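Local structure of fibronectin type III domain-containing protein (Simiduia agarivorans, 6P2K) at residues Leu78-His82 against Ala92-Glu96; Ser217-Val222 against Ser274-His279; Glu580-Phe584 against Trp595-Gln599; Gly645-Gln649 against Lys689-Lys693. The protein probably hydrolyses the beta-glucan backbone of xyloglucan-type polysaccharides, this chain being the beta-propeller, family 74 glycoside hydrolase part of a longer protein. All blocks are in the same frame, centred on the assembly; numbering follows the deposited sequence.

Contact 1. Residues Leu78-His82 against Ala92-Glu96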
loop_
_atom_site.group_PDB
_atom_site.type_symbol
_atom_site.label_atom_id
_atom_site.label_comp_id
_atom_site.label_asym_id
_atom_site.label_seq_id
_atom_site.Cartn_x
_atom_site.Cartn_y
_atom_site.Cartn_z
ATOM N N LEU B 78 27.697 -38.379 35.357
ATOM C CA LEU B 78 27.736 -37.798 36.694
ATOM C C LEU B 78 27.649 -38.868 37.773
ATOM O O LEU B 78 28.119 -38.654 38.896
ATOM C CB LEU B 78 26.602 -36.784 36.846
ATOM C CG LEU B 78 26.503 -35.973 38.139
ATOM C CD1 LEU B 78 27.759 -35.139 38.357
ATOM C CD2 LEU B 78 25.262 -35.090 38.121
ATOM N N TYR B 79 27.062 -40.024 37.459
ATOM C CA TYR B 79 26.942 -41.110 38.422
ATOM C C TYR B 79 27.942 -42.235 38.185
ATOM O O TYR B 79 27.899 -43.246 38.892
ATOM C CB TYR B 79 25.519 -41.674 38.423
ATOM C CG TYR B 79 25.179 -42.428 39.694
ATOM C CD1 TYR B 79 25.090 -41.768 40.912
ATOM C CD2 TYR B 79 24.963 -43.800 39.679
ATOM C CE1 TYR B 79 24.788 -42.450 42.081
ATOM C CE2 TYR B 79 24.659 -44.493 40.846
ATOM C CZ TYR B 79 24.574 -43.812 42.043
ATOM O OH TYR B 79 24.271 -44.488 43.204
ATOM N N GLY B 80 28.840 -42.094 37.217
ATOM C CA GLY B 80 29.914 -43.047 37.053
ATOM C C GLY B 80 30.018 -43.569 35.639
ATOM O O GLY B 80 29.233 -43.234 34.753
ATOM N N LEU B 81 31.021 -44.419 35.442
ATOM C CA LEU B 81 31.310 -44.978 34.131
ATOM C C LEU B 81 30.276 -46.032 33.751
ATOM O O LEU B 81 29.817 -46.809 34.592
ATOM C CB LEU B 81 32.712 -45.591 34.133
ATOM C CG LEU B 81 33.464 -45.817 32.822
ATOM C CD1 LEU B 81 33.819 -44.495 32.167
ATOM C CD2 LEU B 81 34.715 -46.629 33.099
ATOM N N HIS B 82 29.903 -46.046 32.473
ATOM C CA HIS B 82 29.105 -47.111 31.887
ATOM C C HIS B 82 29.937 -47.830 30.833
ATOM O O HIS B 82 30.863 -47.260 30.251
ATOM C CB HIS B 82 27.816 -46.575 31.242
ATOM C CG HIS B 82 26.860 -45.954 32.212
ATOM N ND1 HIS B 82 27.174 -44.840 32.959
ATOM C CD2 HIS B 82 25.589 -46.284 32.544
ATOM C CE1 HIS B 82 26.141 -44.513 33.715
ATOM N NE2 HIS B 82 25.165 -45.373 33.481
ATOM N N ALA B 92 25.831 -50.964 30.808
ATOM C CA ALA B 92 25.840 -51.422 32.187
ATOM C C ALA B 92 26.740 -50.495 32.987
ATOM O O ALA B 92 27.788 -50.060 32.498
ATOM C CB ALA B 92 26.328 -52.871 32.302
ATOM N N LEU B 93 26.333 -50.192 34.216
ATOM C CA LEU B 93 27.104 -49.277 35.040
ATOM C C LEU B 93 28.254 -50.011 35.716
ATOM O O LEU B 93 28.064 -51.094 36.281
ATOM C CB LEU B 93 26.200 -48.612 36.071
ATOM C CG LEU B 93 26.903 -47.762 37.119
ATOM C CD1 LEU B 93 27.244 -46.384 36.561
ATOM C CD2 LEU B 93 25.944 -47.647 38.265
ATOM N N VAL B 94 29.446 -49.425 35.645
ATOM C CA VAL B 94 30.643 -50.015 36.237
ATOM C C VAL B 94 30.547 -49.880 37.752
ATOM O O VAL B 94 30.437 -48.757 38.266
ATOM C CB VAL B 94 31.917 -49.355 35.687
ATOM C CG1 VAL B 94 33.156 -49.950 36.350
ATOM C CG2 VAL B 94 31.986 -49.522 34.176
ATOM N N PRO B 95 30.587 -50.984 38.505
ATOM C CA PRO B 95 30.304 -50.892 39.946
ATOM C C PRO B 95 31.352 -50.126 40.733
ATOM O O PRO B 95 31.005 -49.473 41.725
ATOM C CB PRO B 95 30.237 -52.363 40.387
ATOM C CG PRO B 95 30.088 -53.151 39.117
ATOM C CD PRO B 95 30.820 -52.370 38.075
ATOM N N GLU B 96 32.622 -50.182 40.328
ATOM C CA GLU B 96 33.658 -49.489 41.085
ATOM C C GLU B 96 33.531 -47.977 40.971
ATOM O O GLU B 96 33.989 -47.251 41.860
ATOM C CB GLU B 96 35.043 -49.940 40.620
ATOM C CG GLU B 96 35.312 -51.415 40.841
ATOM C CD GLU B 96 35.235 -52.218 39.559
ATOM O OE1 GLU B 96 36.138 -53.047 39.331
ATOM O OE2 GLU B 96 34.276 -52.020 38.781
#

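Contact 2. Residues Ser217-Val222 against Ser274-His279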
loop_
_atom_site.group_PDB
_atom_site.type_symbol
_atom_site.label_atom_id
_atom_site.label_comp_id
_atom_site.label_asym_id
_atom_site.label_seq_id
_atom_site.Cartn_x
_atom_site.Cartn_y
_atom_site.Cartn_z
ATOM N N SER B 217 52.479 -33.599 22.518
ATOM C CA SER B 217 52.819 -33.857 21.132
ATOM C C SER B 217 53.009 -35.358 20.910
ATOM O O SER B 217 53.488 -36.067 21.800
ATOM C CB SER B 217 54.090 -33.104 20.747
ATOM O OG SER B 217 54.543 -33.484 19.460
ATOM N N PRO B 218 52.629 -35.865 19.732
ATOM C CA PRO B 218 52.727 -37.314 19.477
ATOM C C PRO B 218 54.095 -37.914 19.749
ATOM O O PRO B 218 54.178 -39.080 20.153
ATOM C CB PRO B 218 52.353 -37.419 17.994
ATOM C CG PRO B 218 51.407 -36.290 17.785
ATOM C CD PRO B 218 51.895 -35.165 18.664
ATOM N N ASN B 219 55.174 -37.164 19.545
ATOM C CA ASN B 219 56.492 -37.693 19.860
ATOM C C ASN B 219 56.799 -37.631 21.355
ATOM O O ASN B 219 57.907 -37.996 21.766
ATOM C CB ASN B 219 57.568 -36.967 19.041
ATOM C CG ASN B 219 57.626 -35.474 19.317
ATOM O OD1 ASN B 219 57.012 -34.970 20.255
ATOM N ND2 ASN B 219 58.384 -34.757 18.491
ATOM N N GLY B 220 55.838 -37.184 22.166
ATOM C CA GLY B 220 55.980 -37.137 23.607
ATOM C C GLY B 220 56.914 -36.075 24.140
ATOM O O GLY B 220 57.170 -36.050 25.348
ATOM N N GLN B 221 57.392 -35.163 23.289
ATOM C CA GLN B 221 58.516 -34.312 23.651
ATOM C C GLN B 221 58.127 -32.878 24.002
ATOM O O GLN B 221 58.951 -32.155 24.570
ATOM C CB GLN B 221 59.556 -34.340 22.521
ATOM C CG GLN B 221 60.043 -35.758 22.304
ATOM C CD GLN B 221 60.740 -36.022 20.967
ATOM O OE1 GLN B 221 60.400 -36.971 20.272
ATOM N NE2 GLN B 221 61.766 -35.234 20.647
ATOM N N VAL B 222 56.882 -32.464 23.759
ATOM C CA VAL B 222 56.413 -31.136 24.152
ATOM C C VAL B 222 55.037 -31.253 24.794
ATOM O O VAL B 222 54.189 -32.024 24.334
ATOM C CB VAL B 222 56.373 -30.156 22.960
ATOM C CG1 VAL B 222 56.110 -28.754 23.464
ATOM C CG2 VAL B 222 57.693 -30.186 22.198
ATOM N N SER B 274 50.822 -34.264 13.829
ATOM C CA SER B 274 52.060 -33.530 14.103
ATOM C C SER B 274 53.067 -34.463 14.775
ATOM O O SER B 274 53.374 -34.364 15.964
ATOM C CB SER B 274 51.775 -32.305 14.959
ATOM O OG SER B 274 50.784 -31.489 14.362
ATOM N N THR B 275 53.600 -35.381 13.971
ATOM C CA THR B 275 54.536 -36.387 14.454
ATOM C C THR B 275 55.980 -35.901 14.497
ATOM O O THR B 275 56.831 -36.593 15.066
ATOM C CB THR B 275 54.456 -37.642 13.582
ATOM O OG1 THR B 275 54.608 -37.273 12.205
ATOM C CG2 THR B 275 53.116 -38.331 13.769
ATOM N N GLY B 276 56.278 -34.746 13.920
ATOM C CA GLY B 276 57.624 -34.187 13.911
ATOM C C GLY B 276 57.812 -33.122 14.969
ATOM O O GLY B 276 57.335 -33.253 16.101
ATOM N N ASN B 277 58.515 -32.054 14.596
ATOM C CA ASN B 277 58.811 -30.959 15.511
ATOM C C ASN B 277 57.919 -29.739 15.304
ATOM O O ASN B 277 58.039 -28.767 16.059
ATOM C CB ASN B 277 60.284 -30.548 15.388
ATOM C CG ASN B 277 61.227 -31.734 15.475
ATOM O OD1 ASN B 277 60.866 -32.796 15.984
ATOM N ND2 ASN B 277 62.446 -31.558 14.982
ATOM N N SER B 278 57.025 -29.763 14.320
ATOM C CA SER B 278 56.049 -28.698 14.114
ATOM C C SER B 278 54.685 -29.200 14.565
ATOM O O SER B 278 54.184 -30.199 14.037
ATOM C CB SER B 278 56.008 -28.257 12.652
ATOM O OG SER B 278 55.145 -27.145 12.488
ATOM N N HIS B 279 54.090 -28.513 15.536
ATOM C CA HIS B 279 52.851 -28.948 16.165
ATOM C C HIS B 279 51.718 -27.991 15.828
ATOM O O HIS B 279 51.883 -26.768 15.904
ATOM C CB HIS B 279 53.010 -29.040 17.684
ATOM C CG HIS B 279 54.243 -29.763 18.118
ATOM N ND1 HIS B 279 54.807 -29.587 19.363
ATOM C CD2 HIS B 279 55.018 -30.670 17.478
ATOM C CE1 HIS B 279 55.881 -30.350 19.467
ATOM N NE2 HIS B 279 56.031 -31.017 18.339
HETATM O O HOH W 1 55.386 -34.867 17.303
HETATM O O HOH W 2 59.270 -31.906 18.755
#

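Contact 3. Residues Glu580-Phe584 against Trp595-Gln599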
loop_
_atom_site.group_PDB
_atom_site.type_symbol
_atom_site.label_atom_id
_atom_site.label_comp_id
_atom_site.label_asym_id
_atom_site.label_seq_id
_atom_site.Cartn_x
_atom_site.Cartn_y
_atom_site.Cartn_z
ATOM N N GLU B 580 -17.092 -17.595 31.630
ATOM C CA GLU B 580 -15.939 -16.703 31.627
ATOM C C GLU B 580 -15.814 -15.891 32.910
ATOM O O GLU B 580 -14.799 -15.212 33.089
ATOM C CB GLU B 580 -15.978 -15.776 30.406
ATOM C CG GLU B 580 -17.064 -14.716 30.408
ATOM C CD GLU B 580 -17.014 -13.844 29.157
ATOM O OE1 GLU B 580 -17.896 -13.998 28.285
ATOM O OE2 GLU B 580 -16.087 -13.013 29.038
ATOM N N LYS B 581 -16.795 -15.962 33.811
ATOM C CA LYS B 581 -16.716 -15.297 35.107
ATOM C C LYS B 581 -16.012 -16.127 36.174
ATOM O O LYS B 581 -15.933 -15.681 37.322
ATOM C CB LYS B 581 -18.114 -14.936 35.621
ATOM C CG LYS B 581 -18.916 -14.005 34.734
ATOM C CD LYS B 581 -20.290 -13.775 35.339
ATOM C CE LYS B 581 -20.850 -12.418 34.965
ATOM N NZ LYS B 581 -21.567 -12.462 33.665
ATOM N N VAL B 582 -15.521 -17.319 35.842
ATOM C CA VAL B 582 -14.877 -18.198 36.811
ATOM C C VAL B 582 -13.509 -18.590 36.275
ATOM O O VAL B 582 -13.375 -18.933 35.095
ATOM C CB VAL B 582 -15.724 -19.454 37.104
ATOM C CG1 VAL B 582 -14.966 -20.407 38.013
ATOM C CG2 VAL B 582 -17.048 -19.059 37.741
ATOM N N VAL B 583 -12.496 -18.529 37.137
ATOM C CA VAL B 583 -11.130 -18.885 36.775
ATOM C C VAL B 583 -10.483 -19.603 37.952
ATOM O O VAL B 583 -10.713 -19.249 39.114
ATOM C CB VAL B 583 -10.313 -17.642 36.356
ATOM C CG1 VAL B 583 -10.136 -16.683 37.527
ATOM C CG2 VAL B 583 -8.966 -18.050 35.782
ATOM N N PHE B 584 -9.693 -20.628 37.648
ATOM C CA PHE B 584 -8.895 -21.338 38.635
ATOM C C PHE B 584 -7.418 -21.147 38.315
ATOM O O PHE B 584 -7.044 -20.843 37.180
ATOM C CB PHE B 584 -9.212 -22.841 38.662
ATOM C CG PHE B 584 -10.677 -23.161 38.748
ATOM C CD1 PHE B 584 -11.449 -23.260 37.599
ATOM C CD2 PHE B 584 -11.279 -23.388 39.973
ATOM C CE1 PHE B 584 -12.797 -23.565 37.673
ATOM C CE2 PHE B 584 -12.628 -23.689 40.055
ATOM C CZ PHE B 584 -13.386 -23.779 38.902
ATOM N N TRP B 595 -6.652 -22.129 43.636
ATOM C CA TRP B 595 -7.489 -20.986 43.957
ATOM C C TRP B 595 -8.592 -20.855 42.914
ATOM O O TRP B 595 -8.431 -21.268 41.763
ATOM C CB TRP B 595 -6.655 -19.700 44.008
ATOM C CG TRP B 595 -5.921 -19.507 45.296
ATOM C CD1 TRP B 595 -4.864 -20.235 45.755
ATOM C CD2 TRP B 595 -6.184 -18.507 46.291
ATOM N NE1 TRP B 595 -4.454 -19.755 46.979
ATOM C CE2 TRP B 595 -5.248 -18.695 47.329
ATOM C CE3 TRP B 595 -7.119 -17.472 46.401
ATOM C CZ2 TRP B 595 -5.225 -17.891 48.469
ATOM C CZ3 TRP B 595 -7.094 -16.673 47.533
ATOM C CH2 TRP B 595 -6.153 -16.886 48.552
ATOM N N ARG B 596 -9.718 -20.277 43.324
ATOM C CA ARG B 596 -10.845 -20.059 42.426
ATOM C C ARG B 596 -11.320 -18.622 42.552
ATOM O O ARG B 596 -11.568 -18.142 43.663
ATOM C CB ARG B 596 -11.992 -21.018 42.734
ATOM C CG ARG B 596 -13.257 -20.755 41.933
ATOM C CD ARG B 596 -14.407 -21.566 42.516
ATOM N NE ARG B 596 -15.651 -21.455 41.760
ATOM C CZ ARG B 596 -16.568 -20.511 41.955
ATOM N NH1 ARG B 596 -16.381 -19.579 42.882
ATOM N NH2 ARG B 596 -17.674 -20.500 41.225
ATOM N N GLY B 597 -11.437 -17.940 41.419
ATOM C CA GLY B 597 -11.933 -16.573 41.368
ATOM C C GLY B 597 -13.268 -16.527 40.648
ATOM O O GLY B 597 -13.470 -17.228 39.651
ATOM N N GLU B 598 -14.176 -15.697 41.159
ATOM C CA GLU B 598 -15.513 -15.559 40.598
ATOM C C GLU B 598 -15.836 -14.083 40.441
ATOM O O GLU B 598 -15.809 -13.332 41.422
ATOM C CB GLU B 598 -16.555 -16.245 41.486
ATOM C CG GLU B 598 -17.959 -16.224 40.912
ATOM C CD GLU B 598 -18.975 -16.846 41.850
ATOM O OE1 GLU B 598 -19.637 -16.096 42.601
ATOM O OE2 GLU B 598 -19.105 -18.087 41.840
ATOM N N GLN B 599 -16.147 -13.672 39.214
ATOM C CA GLN B 599 -16.546 -12.299 38.950
ATOM C C GLN B 599 -17.997 -12.089 39.361
ATOM O O GLN B 599 -18.860 -12.924 39.081
ATOM C CB GLN B 599 -16.363 -11.969 37.468
ATOM C CG GLN B 599 -16.619 -10.519 37.114
ATOM C CD GLN B 599 -16.214 -10.196 35.687
ATOM O OE1 GLN B 599 -16.387 -11.011 34.781
ATOM N NE2 GLN B 599 -15.667 -9.003 35.482
HETATM O O HOH W 3 -14.848 -12.398 33.160
#

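Contact 4. Residues Gly645-Gln649 against Lys689-Lys693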
loop_
_atom_site.group_PDB
_atom_site.type_symbol
_atom_site.label_atom_id
_atom_site.label_comp_id
_atom_site.label_asym_id
_atom_site.label_seq_id
_atom_site.Cartn_x
_atom_site.Cartn_y
_atom_site.Cartn_z
ATOM N N GLY B 645 2.502 -37.254 52.614
ATOM C CA GLY B 645 3.896 -36.843 52.605
ATOM C C GLY B 645 4.167 -35.829 51.514
ATOM O O GLY B 645 3.334 -34.970 51.202
ATOM N N ASN B 646 5.349 -35.928 50.914
ATOM C CA ASN B 646 5.716 -35.079 49.792
ATOM C C ASN B 646 5.369 -35.705 48.448
ATOM O O ASN B 646 5.856 -35.233 47.417
ATOM C CB ASN B 646 7.208 -34.748 49.849
ATOM C CG ASN B 646 7.565 -33.868 51.035
ATOM O OD1 ASN B 646 6.756 -33.056 51.487
ATOM N ND2 ASN B 646 8.779 -34.030 51.548
ATOM N N ASN B 647 4.537 -36.747 48.436
ATOM C CA ASN B 647 4.171 -37.408 47.188
ATOM C C ASN B 647 3.175 -36.563 46.406
ATOM O O ASN B 647 2.166 -36.105 46.952
ATOM C CB ASN B 647 3.570 -38.783 47.470
ATOM C CG ASN B 647 4.603 -39.793 47.924
ATOM O OD1 ASN B 647 5.717 -39.844 47.397
ATOM N ND2 ASN B 647 4.239 -40.606 48.911
ATOM N N TRP B 648 3.454 -36.359 45.122
ATOM C CA TRP B 648 2.503 -35.690 44.248
ATOM C C TRP B 648 1.442 -36.683 43.794
ATOM O O TRP B 648 1.732 -37.860 43.564
ATOM C CB TRP B 648 3.210 -35.084 43.038
ATOM C CG TRP B 648 4.028 -33.876 43.370
ATOM C CD1 TRP B 648 4.832 -33.702 44.460
ATOM C CD2 TRP B 648 4.123 -32.672 42.606
ATOM N NE1 TRP B 648 5.424 -32.464 44.420
ATOM C CE2 TRP B 648 5.007 -31.811 43.291
ATOM C CE3 TRP B 648 3.549 -32.236 41.408
ATOM C CZ2 TRP B 648 5.323 -30.537 42.820
ATOM C CZ3 TRP B 648 3.867 -30.975 40.940
ATOM C CH2 TRP B 648 4.746 -30.139 41.646
ATOM N N GLN B 649 0.206 -36.203 43.679
ATOM C CA GLN B 649 -0.930 -37.046 43.339
ATOM C C GLN B 649 -1.827 -36.304 42.360
ATOM O O GLN B 649 -1.715 -35.088 42.185
ATOM C CB GLN B 649 -1.734 -37.440 44.589
ATOM C CG GLN B 649 -0.894 -37.966 45.746
ATOM C CD GLN B 649 -1.671 -38.051 47.052
ATOM O OE1 GLN B 649 -1.643 -39.072 47.738
ATOM N NE2 GLN B 649 -2.365 -36.972 47.399
ATOM N N LYS B 689 11.991 -39.292 44.049
ATOM C CA LYS B 689 10.789 -38.723 44.638
ATOM C C LYS B 689 9.715 -38.615 43.565
ATOM O O LYS B 689 9.997 -38.218 42.430
ATOM C CB LYS B 689 11.074 -37.350 45.254
ATOM C CG LYS B 689 12.256 -37.353 46.221
ATOM C CD LYS B 689 12.487 -35.981 46.836
ATOM C CE LYS B 689 12.936 -34.967 45.794
ATOM N NZ LYS B 689 14.313 -35.253 45.299
ATOM N N PHE B 690 8.486 -38.985 43.922
ATOM C CA PHE B 690 7.375 -38.976 42.970
ATOM C C PHE B 690 6.817 -37.560 42.881
ATOM O O PHE B 690 5.773 -37.224 43.446
ATOM C CB PHE B 690 6.308 -39.983 43.376
ATOM C CG PHE B 690 6.611 -41.387 42.943
ATOM C CD1 PHE B 690 7.405 -42.209 43.725
ATOM C CD2 PHE B 690 6.114 -41.880 41.749
ATOM C CE1 PHE B 690 7.692 -43.504 43.330
ATOM C CE2 PHE B 690 6.397 -43.174 41.347
ATOM C CZ PHE B 690 7.188 -43.986 42.137
ATOM N N THR B 691 7.548 -36.712 42.154
ATOM C CA THR B 691 7.098 -35.357 41.866
ATOM C C THR B 691 6.933 -35.182 40.362
ATOM O O THR B 691 6.822 -36.167 39.623
ATOM C CB THR B 691 8.085 -34.319 42.410
ATOM O OG1 THR B 691 9.392 -34.573 41.879
ATOM C CG2 THR B 691 8.149 -34.386 43.922
ATOM N N GLY B 692 6.935 -33.936 39.899
ATOM C CA GLY B 692 6.857 -33.661 38.476
ATOM C C GLY B 692 7.268 -32.234 38.194
ATOM O O GLY B 692 7.411 -31.410 39.102
ATOM N N LYS B 693 7.483 -31.955 36.909
ATOM C CA LYS B 693 7.763 -30.613 36.430
ATOM C C LYS B 693 6.526 -29.971 35.822
ATOM O O LYS B 693 6.621 -28.882 35.242
ATOM C CB LYS B 693 8.896 -30.637 35.405
ATOM C CG LYS B 693 10.276 -30.450 36.005
ATOM C CD LYS B 693 10.466 -29.027 36.508
ATOM C CE LYS B 693 11.818 -28.472 36.095
ATOM N NZ LYS B 693 11.903 -26.997 36.313
HETATM O O HOH W 4 8.085 -39.653 46.771
#

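Contact 1. Residues Leu78-His82 against Ala92-Glu96
Leu-93 lays its CD1 methyl over one face of the His-82 imidazole, a CH-pi contact with CD1 3.9 Å from the ring centroid and 23° off the ring normal. The two residues form an antiparallel non-hydrogen-bonded pair (CA to CA 4.3 Å), so their side chains share one face of the sheet. The same methyl lies 3.3 Å from Leu-81 O, and Leu-93 CD2 meets the edge of the Tyr-79 ring, 4.2 Å from Tyr-79 CD2. At Gly-80 a beta carbon would point toward the other segment, 3.6 Å from Leu-93 CD1, and, at the backbone angles adopted, would clash with the preceding carbonyl. The backbones are joined by Val-94 N donating to Leu-81 O at 2.8 Å and nearly straight (169°), while His-82 CA approaches Ala-92 O at 3.3 Å in a CA-H...O contact. Leu-81 CB and Val-94 CG2 also touch, at 4.0 Å. The imidazole is held by its NE2 bond to Val-56 N, and His-82 ND1 makes a weak bond to Gly-80 O (3.2 Å). Strand 80-84 is the third of a four-stranded propeller blade and 92-93 its fourth, at the outer edge. Leu-81 packs against strands 72-77 and 102-108, the latter from the next blade, whereas Tyr-79 and Leu-93 lie against helix 681-684.

Contact 2. Residues Ser217-Val222 against Ser274-His279
His-279, Pro-218 and Asn-219 bury the most surface here, and two waters bridge the segments around them. The imidazole of His-279 receives Ser-217 CB over its face in a CH-pi contact, 3.8 Å from the centroid and 20° off the normal, while Val-222 CG2 reaches the ring edge 3.3 Å from His-279 CE1. ND1 of the ring is hydrogen-bonded to Tyr-224 OH. Pro-218, second residue of a type I turn from Ser-217 to Gly-220, sets its CD 3.2 Å from Ser-274 O and its CB 4.4 Å from Thr-275 CG2. Asn-219 shapes that turn from within: its OD1 accepts from Gln-221 N at 3.1 Å, an Asx turn, and from Ser-217 OG at 3.0 Å. Water 1 accepts from Asn-219 N (3.2 Å) and donates to Ser-217 OG (2.7 Å), Ser-274 O (2.5 Å) and Gly-276 O (2.8 Å). Water 2 accepts a hydrogen bond from Asn-219 ND2 (3.0 Å) and donates weakly to Asn-277 OD1 (3.3 Å). Both segments hold the connection between the first two strands of their sheets, 210-216 to 222-228 and 265-270 to 278-285, and run into the second strand: packing between equivalent connections of successive beta-propeller blades.

Contact 3. Residues Glu580-Phe584 against Trp595-Gln599
Three backbone hydrogen bonds zip residues 580-584 to 595-599, two adjacent antiparallel strands of a beta hairpin in a propeller blade. Val-583 and Gly-597 form a hydrogen-bonded pair, Gly-597 N to Val-583 O at 2.7 Å and Val-583 N to Gly-597 O at 3.0 Å; Gln-599 N adds a bond to Lys-581 O at 2.8 Å. Arg-596 NH2 makes a salt bridge with Glu-598 OE2 (2.9 Å) along its own strand, and its NE a second one with Glu-656. On that face Val-582 and Phe-584 complete the packing: Phe-584 CE2 is 3.5 Å from Arg-596 CG, and Val-582 CG2 3.8 Å from Arg-596 NH2. On the opposite face Val-583 packs on Ile-573, Trp-605 and Phe-607. A beta carbon on Gly-597 would be tight there, 3.4 Å from Val-583 CG1. Trp-595 stands about 6 Å, side chain to side chain, from the zinc-binding Asp-566. At the hairpin's open end, water 3 donates to Glu-580 O at 2.8 Å and Gln-599 OE1 at 2.6 Å.

Contact 4. Residues Gly645-Gln649 against Lys689-Lys693
Lys-689 leads the second segment in, its amine turned away from this contact to salt bridges with Asp-709 and Asp-711. Phe-690 follows as the centre of an inverse gamma turn, marked by a weak Thr-691 N to Lys-689 O bond of 2.9 Å. Its carbonyl O accepts the direct hydrogen bond between the segments, from Trp-648 N at 3.0 Å and 161°. Its amide N donates a hydrogen bond to water 4 at 3.0 Å, and that water donates to Asn-647 OD1 at 2.5 Å, so the residue is gripped from both of its polar backbone ends. The Phe-690 ring leads away to Pro-666 and Met-670 of helix 666-672. Thr-691 comes next, against the indole: its CA lies 3.9 Å from the centroid of the five-membered ring of Trp-648, 17° off the normal, a CH-pi contact, and CG2 reaches Trp-648 NE1 at 3.4 Å. Its OG1 is bound to Tyr-708 O, in the following blade. Gly-692 extends the cover, with its O over the indole face 3.9 Å from Trp-648 CH2. Lys-693 then departs toward Tyr-402. The loop before strand 697-699 is thus pinned to the chain at Asn-647 and Trp-648, leading into strand 648-653, mainly through its backbone: one direct amide-carbonyl bond, one water bridge and an indole face against the chain, with little dependence on polar side chains of the loop.

How the contacts relate
From the N terminus the four contacts follow in series; none nests in or crosses another. Contact 1 closes nine residues and contact 3 ten, each within one hairpin of a single blade. Contact 2 spans 51 residues and contact 4 spans 39, each joining successive blades. Contacts 1 and 2 belong to the first propeller, contacts 3 and 4 to the second; contacts 2 and 3 are farthest apart, their centres about 73 Å distant on opposite sides of the chain's centre. The chain between the segments of contact 4 serves two others: its helix 681-684 meets Tyr-79 and Leu-93 of contact 1, linking the propellers, and its Glu-656 pairs with Arg-596 of contact 3.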